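Local coordinates for TCP pilus virulence regulatory protein (Vibrio cholerae, PDB 5SUX) that probably activates transcription of virulence genes, including those of the toxin-coregulated pilus, as an AraC-family regulator that binds a small carboxylic acid between its domains, at residues F7-Y12 with E129-F134; N28-F33 with L60-S65; M32-S37 with N80-T85; L228-E233 with S264-M269. All coordinates share one frame; numbering follows the deposited sequence.

Contact 1 of 4, residues F7-Y12 with E129-F134. With 70H ((3E)-4-(8-methylnaphthalen-1-yl)but-3-enoic acid), chain B.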
# COMPACT_ATOMS: atom_id res chain seq x y z
N PHE A 7 -6.72 10.73 4.62
CA PHE A 7 -6.42 9.37 5.05
C PHE A 7 -7.64 8.48 4.85
O PHE A 7 -8.77 8.92 5.08
CB PHE A 7 -5.99 9.33 6.52
CG PHE A 7 -4.87 10.28 6.85
CD1 PHE A 7 -3.55 9.90 6.71
CD2 PHE A 7 -5.15 11.56 7.32
CE1 PHE A 7 -2.52 10.78 7.01
CE2 PHE A 7 -4.13 12.44 7.63
CZ PHE A 7 -2.81 12.04 7.47
N GLN A 8 -7.40 7.24 4.44
CA GLN A 8 -8.41 6.20 4.39
C GLN A 8 -7.97 5.09 5.33
O GLN A 8 -6.83 4.62 5.25
CB GLN A 8 -8.61 5.68 2.96
CG GLN A 8 -9.85 4.81 2.78
CD GLN A 8 -9.66 3.40 3.29
OE1 GLN A 8 -8.56 2.86 3.26
NE2 GLN A 8 -10.74 2.79 3.77
N THR A 9 -8.87 4.66 6.21
CA THR A 9 -8.51 3.78 7.31
C THR A 9 -9.46 2.60 7.40
O THR A 9 -10.65 2.71 7.10
CB THR A 9 -8.51 4.54 8.65
OG1 THR A 9 -9.80 5.10 8.88
CG2 THR A 9 -7.48 5.66 8.62
N ASN A 10 -8.92 1.46 7.84
CA ASN A 10 -9.69 0.25 8.06
C ASN A 10 -9.07 -0.52 9.22
O ASN A 10 -7.87 -0.42 9.49
CB ASN A 10 -9.73 -0.64 6.81
CG ASN A 10 -10.60 -0.06 5.71
OD1 ASN A 10 -10.09 0.43 4.70
ND2 ASN A 10 -11.91 -0.12 5.89
N VAL A 11 -9.91 -1.28 9.92
CA VAL A 11 -9.48 -2.14 11.02
C VAL A 11 -9.97 -3.55 10.74
O VAL A 11 -11.17 -3.76 10.49
CB VAL A 11 -10.00 -1.64 12.38
CG1 VAL A 11 -9.59 -2.61 13.49
CG2 VAL A 11 -9.46 -0.25 12.67
N TYR A 12 -9.06 -4.52 10.79
CA TYR A 12 -9.36 -5.92 10.50
C TYR A 12 -9.08 -6.78 11.72
O TYR A 12 -8.17 -6.49 12.49
CB TYR A 12 -8.53 -6.42 9.32
CG TYR A 12 -8.64 -5.56 8.08
CD1 TYR A 12 -9.68 -5.76 7.17
CD2 TYR A 12 -7.71 -4.57 7.80
CE1 TYR A 12 -9.79 -4.98 6.04
CE2 TYR A 12 -7.81 -3.79 6.67
CZ TYR A 12 -8.85 -4.00 5.79
OH TYR A 12 -8.96 -3.22 4.65
N GLU A 129 -5.73 7.78 16.49
CA GLU A 129 -6.76 8.80 16.28
C GLU A 129 -7.01 9.04 14.80
O GLU A 129 -8.13 9.38 14.40
CB GLU A 129 -6.37 10.10 16.99
CG GLU A 129 -7.35 11.25 16.78
CD GLU A 129 -8.69 11.01 17.43
OE1 GLU A 129 -8.73 10.28 18.44
OE2 GLU A 129 -9.70 11.56 16.96
N VAL A 130 -5.98 8.86 13.96
CA VAL A 130 -6.19 8.92 12.51
C VAL A 130 -7.16 7.83 12.08
O VAL A 130 -8.07 8.08 11.28
CB VAL A 130 -4.84 8.81 11.77
CG1 VAL A 130 -5.06 8.73 10.27
CG2 VAL A 130 -3.94 9.99 12.12
N VAL A 131 -6.98 6.62 12.60
CA VAL A 131 -7.87 5.52 12.24
C VAL A 131 -9.26 5.76 12.81
O VAL A 131 -10.26 5.28 12.24
CB VAL A 131 -7.28 4.18 12.73
CG1 VAL A 131 -8.12 3.02 12.25
CG2 VAL A 131 -5.86 4.03 12.24
N ASN A 132 -9.37 6.50 13.91
CA ASN A 132 -10.66 6.83 14.50
C ASN A 132 -11.38 7.94 13.75
O ASN A 132 -12.45 8.37 14.19
CB ASN A 132 -10.47 7.21 15.97
CG ASN A 132 -11.77 7.15 16.76
OD1 ASN A 132 -12.61 6.27 16.53
ND2 ASN A 132 -11.95 8.09 17.68
N GLY A 133 -10.83 8.42 12.64
CA GLY A 133 -11.49 9.46 11.87
C GLY A 133 -11.45 10.84 12.50
O GLY A 133 -12.29 11.68 12.17
N PHE A 134 -10.50 11.09 13.40
CA PHE A 134 -10.34 12.39 14.06
C PHE A 134 -11.62 12.81 14.77
O PHE A 134 -12.12 13.92 14.61
CB PHE A 134 -9.89 13.46 13.06
CG PHE A 134 -8.60 13.15 12.39
CD1 PHE A 134 -7.42 13.10 13.12
CD2 PHE A 134 -8.55 12.90 11.03
CE1 PHE A 134 -6.22 12.82 12.50
CE2 PHE A 134 -7.35 12.62 10.41
CZ PHE A 134 -6.18 12.57 11.14
C10 70H B . -6.12 -4.38 2.14
C11 70H B . -6.04 -3.56 0.87
C12 70H B . -5.81 -2.10 1.18
C15 70H B . -3.32 -6.85 7.12
C01 70H B . -2.14 -4.28 3.89
C02 70H B . -2.68 -5.20 4.97
C03 70H B . -4.01 -5.79 5.02
C04 70H B . -4.28 -6.60 6.10
C05 70H B . -5.55 -7.23 6.26
C06 70H B . -6.55 -7.05 5.32
C07 70H B . -6.30 -6.24 4.23
C08 70H B . -5.07 -5.61 4.04
C09 70H B . -5.00 -4.77 2.78
O13 70H B . -5.39 -1.33 0.28
O14 70H B . -6.05 -1.64 2.33
C16 70H B . -2.07 -6.28 7.06
C17 70H B . -1.76 -5.46 5.99

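Contact 2 of 4, residues N28-F33 with L60-S65. With 70H ((3E)-4-(8-methylnaphthalen-1-yl)but-3-enoic acid), chain B.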
# COMPACT_ATOMS: atom_id res chain seq x y z
N ASN A 28 -1.25 1.10 -4.27
CA ASN A 28 -1.65 2.25 -5.07
C ASN A 28 -1.40 3.58 -4.37
O ASN A 28 -1.38 4.62 -5.03
CB ASN A 28 -3.13 2.15 -5.45
CG ASN A 28 -4.05 2.22 -4.24
OD1 ASN A 28 -3.75 1.66 -3.19
ND2 ASN A 28 -5.17 2.91 -4.39
N ASP A 29 -1.23 3.56 -3.05
CA ASP A 29 -0.91 4.74 -2.27
C ASP A 29 -0.14 4.28 -1.04
O ASP A 29 -0.25 3.13 -0.63
CB ASP A 29 -2.17 5.52 -1.85
CG ASP A 29 -2.72 6.38 -2.97
OD1 ASP A 29 -1.93 7.02 -3.69
OD2 ASP A 29 -3.96 6.40 -3.14
N TYR A 30 0.65 5.20 -0.47
CA TYR A 30 1.43 4.86 0.71
C TYR A 30 0.53 4.34 1.82
O TYR A 30 -0.52 4.92 2.12
CB TYR A 30 2.21 6.08 1.20
CG TYR A 30 3.30 6.51 0.25
CD1 TYR A 30 3.08 7.54 -0.67
CD2 TYR A 30 4.54 5.89 0.26
CE1 TYR A 30 4.08 7.93 -1.54
CE2 TYR A 30 5.54 6.28 -0.62
CZ TYR A 30 5.30 7.30 -1.51
OH TYR A 30 6.29 7.69 -2.38
N LYS A 31 0.93 3.22 2.41
CA LYS A 31 0.16 2.56 3.46
C LYS A 31 1.06 2.29 4.66
O LYS A 31 2.28 2.16 4.53
CB LYS A 31 -0.45 1.24 2.98
CG LYS A 31 -1.48 1.39 1.87
CD LYS A 31 -2.02 0.03 1.45
CE LYS A 31 -2.58 0.08 0.04
NZ LYS A 31 -3.86 0.85 -0.02
N MET A 32 0.43 2.19 5.82
CA MET A 32 1.10 1.72 7.03
C MET A 32 0.09 0.94 7.85
O MET A 32 -1.10 1.23 7.84
CB MET A 32 1.69 2.87 7.85
CG MET A 32 0.73 4.01 8.15
SD MET A 32 1.58 5.46 8.80
CE MET A 32 2.57 5.92 7.38
N PHE A 33 0.59 -0.08 8.56
CA PHE A 33 -0.29 -0.88 9.40
C PHE A 33 0.46 -1.34 10.65
O PHE A 33 1.69 -1.34 10.71
CB PHE A 33 -0.87 -2.09 8.64
CG PHE A 33 0.14 -3.12 8.22
CD1 PHE A 33 0.71 -3.08 6.95
CD2 PHE A 33 0.50 -4.16 9.07
CE1 PHE A 33 1.63 -4.04 6.55
CE2 PHE A 33 1.41 -5.11 8.68
CZ PHE A 33 1.98 -5.06 7.42
N LEU A 60 5.57 -0.03 7.09
CA LEU A 60 5.35 0.91 6.01
C LEU A 60 5.43 0.19 4.67
O LEU A 60 6.34 -0.62 4.44
CB LEU A 60 6.38 2.05 6.03
CG LEU A 60 6.53 2.96 7.26
CD1 LEU A 60 5.19 3.50 7.72
CD2 LEU A 60 7.27 2.28 8.41
N LEU A 61 4.48 0.48 3.78
CA LEU A 61 4.43 -0.12 2.45
C LEU A 61 4.57 0.98 1.41
O LEU A 61 3.78 1.93 1.39
CB LEU A 61 3.13 -0.90 2.24
CG LEU A 61 2.87 -2.04 3.22
CD1 LEU A 61 1.55 -2.73 2.91
CD2 LEU A 61 4.02 -3.04 3.21
N LYS A 62 5.56 0.84 0.53
CA LYS A 62 5.92 1.89 -0.41
C LYS A 62 4.95 1.94 -1.59
O LYS A 62 4.56 0.90 -2.13
CB LYS A 62 7.35 1.67 -0.91
CG LYS A 62 7.94 2.82 -1.70
CD LYS A 62 9.25 2.39 -2.34
CE LYS A 62 10.25 3.53 -2.40
NZ LYS A 62 10.80 3.74 -3.77
N LYS A 63 4.59 3.16 -1.99
CA LYS A 63 3.72 3.33 -3.15
C LYS A 63 4.37 2.74 -4.39
O LYS A 63 5.58 2.83 -4.60
CB LYS A 63 3.43 4.82 -3.37
CG LYS A 63 2.42 5.10 -4.48
CD LYS A 63 2.22 6.59 -4.71
CE LYS A 63 1.21 6.85 -5.82
NZ LYS A 63 1.00 8.31 -6.06
N ASN A 64 3.54 2.10 -5.22
CA ASN A 64 3.91 1.45 -6.48
C ASN A 64 4.75 0.20 -6.28
O ASN A 64 5.34 -0.30 -7.24
CB ASN A 64 4.65 2.41 -7.42
CG ASN A 64 3.77 3.56 -7.88
OD1 ASN A 64 2.60 3.36 -8.22
ND2 ASN A 64 4.32 4.76 -7.87
N SER A 65 4.83 -0.32 -5.06
CA SER A 65 5.48 -1.61 -4.86
C SER A 65 4.49 -2.74 -5.10
O SER A 65 3.27 -2.56 -5.08
CB SER A 65 6.06 -1.71 -3.45
OG SER A 65 5.05 -1.60 -2.46
C10 70H B . -6.12 -4.38 2.14
C11 70H B . -6.04 -3.56 0.87
C12 70H B . -5.81 -2.10 1.18
C15 70H B . -3.32 -6.85 7.12
C01 70H B . -2.14 -4.28 3.89
C02 70H B . -2.68 -5.20 4.97
C03 70H B . -4.01 -5.79 5.02
C04 70H B . -4.28 -6.60 6.10
C05 70H B . -5.55 -7.23 6.26
C06 70H B . -6.55 -7.05 5.32
C07 70H B . -6.30 -6.24 4.23
C08 70H B . -5.07 -5.61 4.04
C09 70H B . -5.00 -4.77 2.78
O13 70H B . -5.39 -1.33 0.28
O14 70H B . -6.05 -1.64 2.33
C16 70H B . -2.07 -6.28 7.06
C17 70H B . -1.76 -5.46 5.99

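Contact 3 of 4, residues M32-S37 with N80-T85. With 70H ((3E)-4-(8-methylnaphthalen-1-yl)but-3-enoic acid), chain B.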
# COMPACT_ATOMS: atom_id res chain seq x y z
N MET A 32 0.43 2.19 5.82
CA MET A 32 1.10 1.72 7.03
C MET A 32 0.09 0.94 7.85
O MET A 32 -1.10 1.23 7.84
CB MET A 32 1.69 2.87 7.85
CG MET A 32 0.73 4.01 8.15
SD MET A 32 1.58 5.46 8.80
CE MET A 32 2.57 5.92 7.38
N PHE A 33 0.59 -0.08 8.56
CA PHE A 33 -0.29 -0.88 9.40
C PHE A 33 0.46 -1.34 10.65
O PHE A 33 1.69 -1.34 10.71
CB PHE A 33 -0.87 -2.09 8.64
CG PHE A 33 0.14 -3.12 8.22
CD1 PHE A 33 0.71 -3.08 6.95
CD2 PHE A 33 0.50 -4.16 9.07
CE1 PHE A 33 1.63 -4.04 6.55
CE2 PHE A 33 1.41 -5.11 8.68
CZ PHE A 33 1.98 -5.06 7.42
N TRP A 34 -0.33 -1.72 11.65
CA TRP A 34 0.18 -2.18 12.93
C TRP A 34 -0.92 -2.96 13.63
O TRP A 34 -2.10 -2.83 13.29
CB TRP A 34 0.66 -1.02 13.81
CG TRP A 34 -0.45 -0.11 14.26
CD1 TRP A 34 -1.10 -0.12 15.46
CD2 TRP A 34 -1.03 0.96 13.51
NE1 TRP A 34 -2.05 0.87 15.50
CE2 TRP A 34 -2.03 1.55 14.31
CE3 TRP A 34 -0.81 1.48 12.23
CZ2 TRP A 34 -2.80 2.62 13.88
CZ3 TRP A 34 -1.58 2.55 11.80
CH2 TRP A 34 -2.56 3.11 12.63
N ILE A 35 -0.53 -3.77 14.61
CA ILE A 35 -1.48 -4.51 15.42
C ILE A 35 -1.68 -3.77 16.74
O ILE A 35 -0.79 -3.05 17.21
CB ILE A 35 -1.02 -5.96 15.66
CG1 ILE A 35 0.27 -6.00 16.48
CG2 ILE A 35 -0.82 -6.68 14.33
CD1 ILE A 35 0.78 -7.40 16.75
N ASP A 36 -2.86 -3.93 17.33
CA ASP A 36 -3.20 -3.20 18.55
C ASP A 36 -2.76 -3.92 19.82
O ASP A 36 -2.66 -3.28 20.87
CB ASP A 36 -4.71 -2.95 18.61
CG ASP A 36 -5.52 -4.21 18.87
OD1 ASP A 36 -5.02 -5.32 18.57
OD2 ASP A 36 -6.65 -4.09 19.37
N SER A 37 -2.49 -5.22 19.74
CA SER A 37 -2.07 -5.99 20.90
C SER A 37 -1.47 -7.30 20.42
O SER A 37 -1.56 -7.66 19.25
CB SER A 37 -3.25 -6.25 21.85
OG SER A 37 -4.28 -6.98 21.21
N ASN A 80 -6.49 -6.76 16.46
CA ASN A 80 -7.00 -5.82 15.48
C ASN A 80 -5.83 -5.23 14.69
O ASN A 80 -4.89 -4.69 15.28
CB ASN A 80 -7.80 -4.70 16.14
CG ASN A 80 -9.13 -5.18 16.67
OD1 ASN A 80 -9.80 -6.00 16.05
ND2 ASN A 80 -9.53 -4.66 17.83
N VAL A 81 -5.89 -5.36 13.37
CA VAL A 81 -4.89 -4.78 12.47
C VAL A 81 -5.47 -3.51 11.88
O VAL A 81 -6.53 -3.54 11.24
CB VAL A 81 -4.49 -5.77 11.37
CG1 VAL A 81 -3.31 -5.23 10.58
CG2 VAL A 81 -4.17 -7.13 11.96
N SER A 82 -4.79 -2.39 12.10
CA SER A 82 -5.21 -1.09 11.58
C SER A 82 -4.39 -0.76 10.35
O SER A 82 -3.16 -0.87 10.38
CB SER A 82 -5.04 0.00 12.64
OG SER A 82 -5.80 -0.28 13.80
N VAL A 83 -5.06 -0.37 9.27
CA VAL A 83 -4.40 -0.01 8.02
C VAL A 83 -4.80 1.41 7.64
O VAL A 83 -5.99 1.72 7.57
CB VAL A 83 -4.76 -0.99 6.88
CG1 VAL A 83 -3.99 -0.64 5.61
CG2 VAL A 83 -4.47 -2.43 7.30
N ILE A 84 -3.80 2.26 7.41
CA ILE A 84 -4.01 3.63 6.96
C ILE A 84 -3.50 3.75 5.54
O ILE A 84 -2.37 3.33 5.24
CB ILE A 84 -3.30 4.65 7.88
CG1 ILE A 84 -3.89 4.61 9.29
CG2 ILE A 84 -3.41 6.05 7.30
CD1 ILE A 84 -3.22 5.58 10.24
N THR A 85 -4.32 4.31 4.66
CA THR A 85 -3.91 4.64 3.30
C THR A 85 -3.86 6.16 3.18
O THR A 85 -4.85 6.84 3.46
CB THR A 85 -4.88 4.05 2.27
OG1 THR A 85 -4.99 2.64 2.47
CG2 THR A 85 -4.37 4.32 0.86
C10 70H B . -6.12 -4.38 2.14
C11 70H B . -6.04 -3.56 0.87
C12 70H B . -5.81 -2.10 1.18
C15 70H B . -3.32 -6.85 7.12
C01 70H B . -2.14 -4.28 3.89
C02 70H B . -2.68 -5.20 4.97
C03 70H B . -4.01 -5.79 5.02
C04 70H B . -4.28 -6.60 6.10
C05 70H B . -5.55 -7.23 6.26
C06 70H B . -6.55 -7.05 5.32
C07 70H B . -6.30 -6.24 4.23
C08 70H B . -5.07 -5.61 4.04
C09 70H B . -5.00 -4.77 2.78
O13 70H B . -5.39 -1.33 0.28
O14 70H B . -6.05 -1.64 2.33
C16 70H B . -2.07 -6.28 7.06
C17 70H B . -1.76 -5.46 5.99
O HOH W 1 -4.20 -1.68 15.35

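Contact 4 of 4, residues L228-E233 with S264-M269. With 70H ((3E)-4-(8-methylnaphthalen-1-yl)but-3-enoic acid), chain B.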
# COMPACT_ATOMS: atom_id res chain seq x y z
N LEU A 228 -12.72 0.95 -4.82
CA LEU A 228 -14.15 1.05 -5.10
C LEU A 228 -14.97 0.47 -3.95
O LEU A 228 -15.97 1.06 -3.52
CB LEU A 228 -14.49 0.34 -6.41
CG LEU A 228 -14.13 1.04 -7.72
CD1 LEU A 228 -14.42 0.10 -8.89
CD2 LEU A 228 -14.93 2.32 -7.87
N MET A 229 -14.57 -0.71 -3.46
CA MET A 229 -15.29 -1.32 -2.34
C MET A 229 -15.22 -0.44 -1.10
O MET A 229 -16.19 -0.37 -0.33
CB MET A 229 -14.72 -2.71 -2.05
CG MET A 229 -14.94 -3.72 -3.15
SD MET A 229 -14.15 -5.31 -2.82
CE MET A 229 -13.73 -5.84 -4.47
N LYS A 230 -14.09 0.23 -0.88
CA LYS A 230 -13.92 1.05 0.31
C LYS A 230 -14.90 2.22 0.34
O LYS A 230 -15.24 2.71 1.42
CB LYS A 230 -12.48 1.56 0.40
CG LYS A 230 -11.48 0.51 0.88
CD LYS A 230 -10.05 1.03 0.78
CE LYS A 230 -9.07 0.12 1.51
NZ LYS A 230 -7.66 0.60 1.37
N THR A 231 -15.35 2.69 -0.83
CA THR A 231 -16.30 3.79 -0.86
C THR A 231 -17.70 3.39 -0.44
O THR A 231 -18.58 4.26 -0.34
CB THR A 231 -16.37 4.40 -2.27
OG1 THR A 231 -17.04 3.49 -3.15
CG2 THR A 231 -14.97 4.68 -2.80
N GLY A 232 -17.94 2.10 -0.18
CA GLY A 232 -19.27 1.61 0.08
C GLY A 232 -19.97 0.99 -1.11
O GLY A 232 -21.13 0.58 -0.98
N GLU A 233 -19.30 0.93 -2.26
CA GLU A 233 -19.87 0.23 -3.41
C GLU A 233 -19.91 -1.27 -3.12
O GLU A 233 -18.92 -1.86 -2.69
CB GLU A 233 -19.06 0.51 -4.67
CG GLU A 233 -19.59 -0.18 -5.92
CD GLU A 233 -21.11 -0.21 -5.98
OE1 GLU A 233 -21.74 0.86 -5.87
OE2 GLU A 233 -21.67 -1.31 -6.14
N SER A 264 -16.48 -10.89 -2.32
CA SER A 264 -17.61 -10.64 -1.43
C SER A 264 -17.21 -10.77 0.04
O SER A 264 -17.76 -10.06 0.89
CB SER A 264 -18.76 -11.58 -1.75
OG SER A 264 -18.41 -12.93 -1.46
N GLU A 265 -16.25 -11.65 0.35
CA GLU A 265 -15.80 -11.77 1.73
C GLU A 265 -15.01 -10.54 2.16
O GLU A 265 -15.13 -10.10 3.31
CB GLU A 265 -14.96 -13.04 1.89
CG GLU A 265 -15.79 -14.31 2.02
CD GLU A 265 -15.05 -15.54 1.54
OE1 GLU A 265 -15.69 -16.61 1.45
OE2 GLU A 265 -13.84 -15.44 1.25
N TYR A 266 -14.20 -9.97 1.26
CA TYR A 266 -13.48 -8.75 1.61
C TYR A 266 -14.44 -7.58 1.77
O TYR A 266 -14.26 -6.73 2.65
CB TYR A 266 -12.43 -8.43 0.55
CG TYR A 266 -11.64 -7.18 0.90
CD1 TYR A 266 -11.83 -6.00 0.20
CD2 TYR A 266 -10.74 -7.19 1.96
CE1 TYR A 266 -11.12 -4.86 0.53
CE2 TYR A 266 -10.03 -6.06 2.29
CZ TYR A 266 -10.22 -4.90 1.58
OH TYR A 266 -9.51 -3.77 1.92
N LEU A 267 -15.47 -7.51 0.91
CA LEU A 267 -16.45 -6.44 1.00
C LEU A 267 -17.14 -6.44 2.36
O LEU A 267 -17.43 -5.38 2.92
CB LEU A 267 -17.47 -6.58 -0.12
CG LEU A 267 -18.48 -5.46 -0.34
CD1 LEU A 267 -17.77 -4.14 -0.59
CD2 LEU A 267 -19.38 -5.82 -1.50
N PHE A 268 -17.38 -7.63 2.92
CA PHE A 268 -17.96 -7.71 4.26
C PHE A 268 -16.94 -7.38 5.33
O PHE A 268 -17.30 -6.82 6.38
CB PHE A 268 -18.55 -9.11 4.48
CG PHE A 268 -19.13 -9.30 5.85
CD1 PHE A 268 -20.42 -8.88 6.13
CD2 PHE A 268 -18.40 -9.91 6.86
CE1 PHE A 268 -20.97 -9.06 7.39
CE2 PHE A 268 -18.94 -10.10 8.12
CZ PHE A 268 -20.22 -9.67 8.39
N MET A 269 -15.67 -7.71 5.11
CA MET A 269 -14.62 -7.32 6.05
C MET A 269 -14.54 -5.81 6.19
O MET A 269 -14.17 -5.31 7.26
CB MET A 269 -13.27 -7.88 5.60
CG MET A 269 -13.12 -9.38 5.77
SD MET A 269 -11.63 -10.01 4.98
CE MET A 269 -10.43 -8.77 5.47
C10 70H B . -6.12 -4.38 2.14
C11 70H B . -6.04 -3.56 0.87
C12 70H B . -5.81 -2.10 1.18
C15 70H B . -3.32 -6.85 7.12
C01 70H B . -2.14 -4.28 3.89
C02 70H B . -2.68 -5.20 4.97
C03 70H B . -4.01 -5.79 5.02
C04 70H B . -4.28 -6.60 6.10
C05 70H B . -5.55 -7.23 6.26
C06 70H B . -6.55 -7.05 5.32
C07 70H B . -6.30 -6.24 4.23
C08 70H B . -5.07 -5.61 4.04
C09 70H B . -5.00 -4.77 2.78
O13 70H B . -5.39 -1.33 0.28
O14 70H B . -6.05 -1.64 2.33
C16 70H B . -2.07 -6.28 7.06
C17 70H B . -1.76 -5.46 5.99

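Contact 1 of 4, residues F7-Y12 with E129-F134
The Phe7 ring carries CG1 of Val130 over one face. This is a CH-pi contact, with CG1 4.1 Å from the ring centroid and displaced toward the rim. The Phe134 ring receives Phe7 at its edge: CD2 of Phe7 lies in the plane of that ring, 3.9 Å from Phe134 CE2. The Tyr12 ring belongs to another site. One of its faces is covered by the naphthalene of the ligand 70H, whose C06 sits over the ring centre. Farther along the strand, Thr9 lies against the last helical turn. Thr9 CG2 meets Val130 O at 3.6 Å. Thr9 OG1 makes a weak hydrogen bond of 3.4 Å to Val131 O. CG1 of Val131 then reaches CG2 of Val11 at 3.6 Å. The helix stops here in a Schellman motif, with Gly133 at positive phi and its N bonded to Val130 O. On the other side of the strand, Gln8 NE2 donates to Asn10 OD1. The helix end therefore packs against one side of edge strand 7-14, while Tyr12, on the same strand, lines the ligand pocket that the cupin-like domain shares with the helix-turn-helix region.

Contact 2 of 4, residues N28-F33 with L60-S65
Segments 28-33 and 60-65 run antiparallel, with Lys31 and Leu61 as a hydrogen-bonded pair and Met32 and Leu60 as the non-hydrogen-bonded pair beside it. Leu61 N donates to Lys31 O at 2.9 Å, and Lys31 N returns a longer bond to Leu61 O. On the Met32 face, CD1 of Leu60 touches both CB and CE of Met32, whose chain bends back at chi3 (65°). On the Lys31 face, CD1 of Leu61 lies in the plane of the Phe33 ring, at its edge, 3.9 Å from CE1. One face of the same ring is covered by the ligand naphthalene, with C17 over its centre. Beyond the strands, Lys63 CB sits over the centre of the Tyr30 ring, 3.5 Å from its centroid. The Tyr30 hydroxyl is bonded to the backbone N of Thr165. The extended Lys63 chain continues past Asn28 O to a long salt bridge with Asp29. Lys31 NZ donates to ligand O13 at 2.7 Å and to Asn28 OD1 at 3.3 Å. The chemistry is thus divided: Phe33 and Leu61 offer the ligand an apolar wall, and Lys31 probably balances the charge of its carboxylate.

Contact 3 of 4, residues M32-S37 with N80-T85
Met32 to Ile35 pair with Val81 to Ile84 as neighbouring antiparallel strands of the cupin-like domain, crossing at 165°. Met32 and Ile84 form one hydrogen-bonded pair and Trp34 and Ser82 the next, so N and O of all four residues are engaged. The shortest of these bonds, Ile84 N to Met32 O, is 2.9 Å and nearly straight. In the non-hydrogen-bonded pairs between and beyond them, CA-H groups point at carbonyls: Phe33 CA lies 3.0 Å from Ser82 O, and Ile35 CA approaches Asn80 O.

The ladder ends at Asp36. Its N donates to Asn80 O, and its OD1 accepts from Asn80 N at 2.9 Å. Ser37 OG also donates to OD1, from the opposite face of the carboxylate. OD2 takes a weak bond from Asn80 ND2. One water donates to Trp34 O and to Asn80 O, and is also hydrogen-bonded to Ser82 OG at 2.6 Å; it thus ties the hydroxyl to both strands.

Val81 and Val83 face the ligand, with CG1 of Val81 3.8 Å from its C15. The other side of the sheet carries Trp34, Ser82 and Ile84, and is covered by helix 121-131 through Leu127, Val130 and Val131. Trp34 has CG between its backbone N and carbonyl carbon (chi1 66°), which lays the indole across the neighbouring strand. Ser82 CB sits over a face of its six-membered ring. At the edge of that ring, in its plane, CD1 of Ile84 touches CH2 of Trp34 at 3.5 Å.

Contact 4 of 4, residues L228-E233 with S264-M269
Met229 meets Tyr266 and Leu267 where two helices of the AraC-family helix-turn-helix region come together, the end of helix 213-230 and helix 263-269. The close part is mostly apolar. Leu267 CD1 lies 3.7 Å from Met229 CB and also touches CG. The same CD1 presses on Glu233 O, 3.3 Å away; this carbonyl is buried and has no polar partner in the model. Met229 SD comes to the edge of the Tyr266 ring, in its plane, 3.9 Å from CD1. This is a Met-aromatic contact made at the edge, with the sulfur 5.2 Å from the ring centroid. Phe251 and Phe255 of helix 248-259 and Ile239 of helix 236-242 close around Met229, so it is buried.

The loose side is the exposed turn at Thr231 and Gly232. The helix ends there in a Schellman motif, with Gly232 at positive phi and its N bonded to Met229 O. Thr231 turns its OG1 back to Leu228 O. The Glu233 side chain is poorly ordered and stays away from helix 263-269; its OE2 is bonded to the backbone N of Lys235.

On the ligand side Lys230 and Tyr266 lie near each other, but their polar ends are bonded to other partners. Lys230 runs out extended, its CE passing the Tyr266 hydroxyl at 3.9 Å. Tyr266 has its CG opposite the backbone N (chi1 -178°), and the ring extends toward the ligand. Its OH is hydrogen-bonded to Tyr12 OH and touches ligand C10 at 3.5 Å. Lys230 NZ donates to Gln8 OE1 of strand 7-14 and, in a weak bond of 2.9 Å, to ligand O14.

In the fold
All four contacts touch 70H. Contacts 1, 2 and 3 share one antiparallel sheet of the cupin-like domain, and contact 4 brings in the helix-turn-helix region. Contacts 2 and 3 share Met32 and Phe33. Contacts 1 and 3 are neighbours, with centres about 9 Å apart, and Val131 CG2 packs on Trp34 CH2 at 3.4 Å. Contact 4 lies about 16 Å from contact 1 between centres, yet Tyr12 OH reaches Tyr266 OH at 2.8 Å. Lys31 of contact 2 and Lys230 of contact 4 bring their NZ atoms to 4.1 Å of each other beside the ligand carboxylate. The ligand thus bridges both regions, consistent with an effector site.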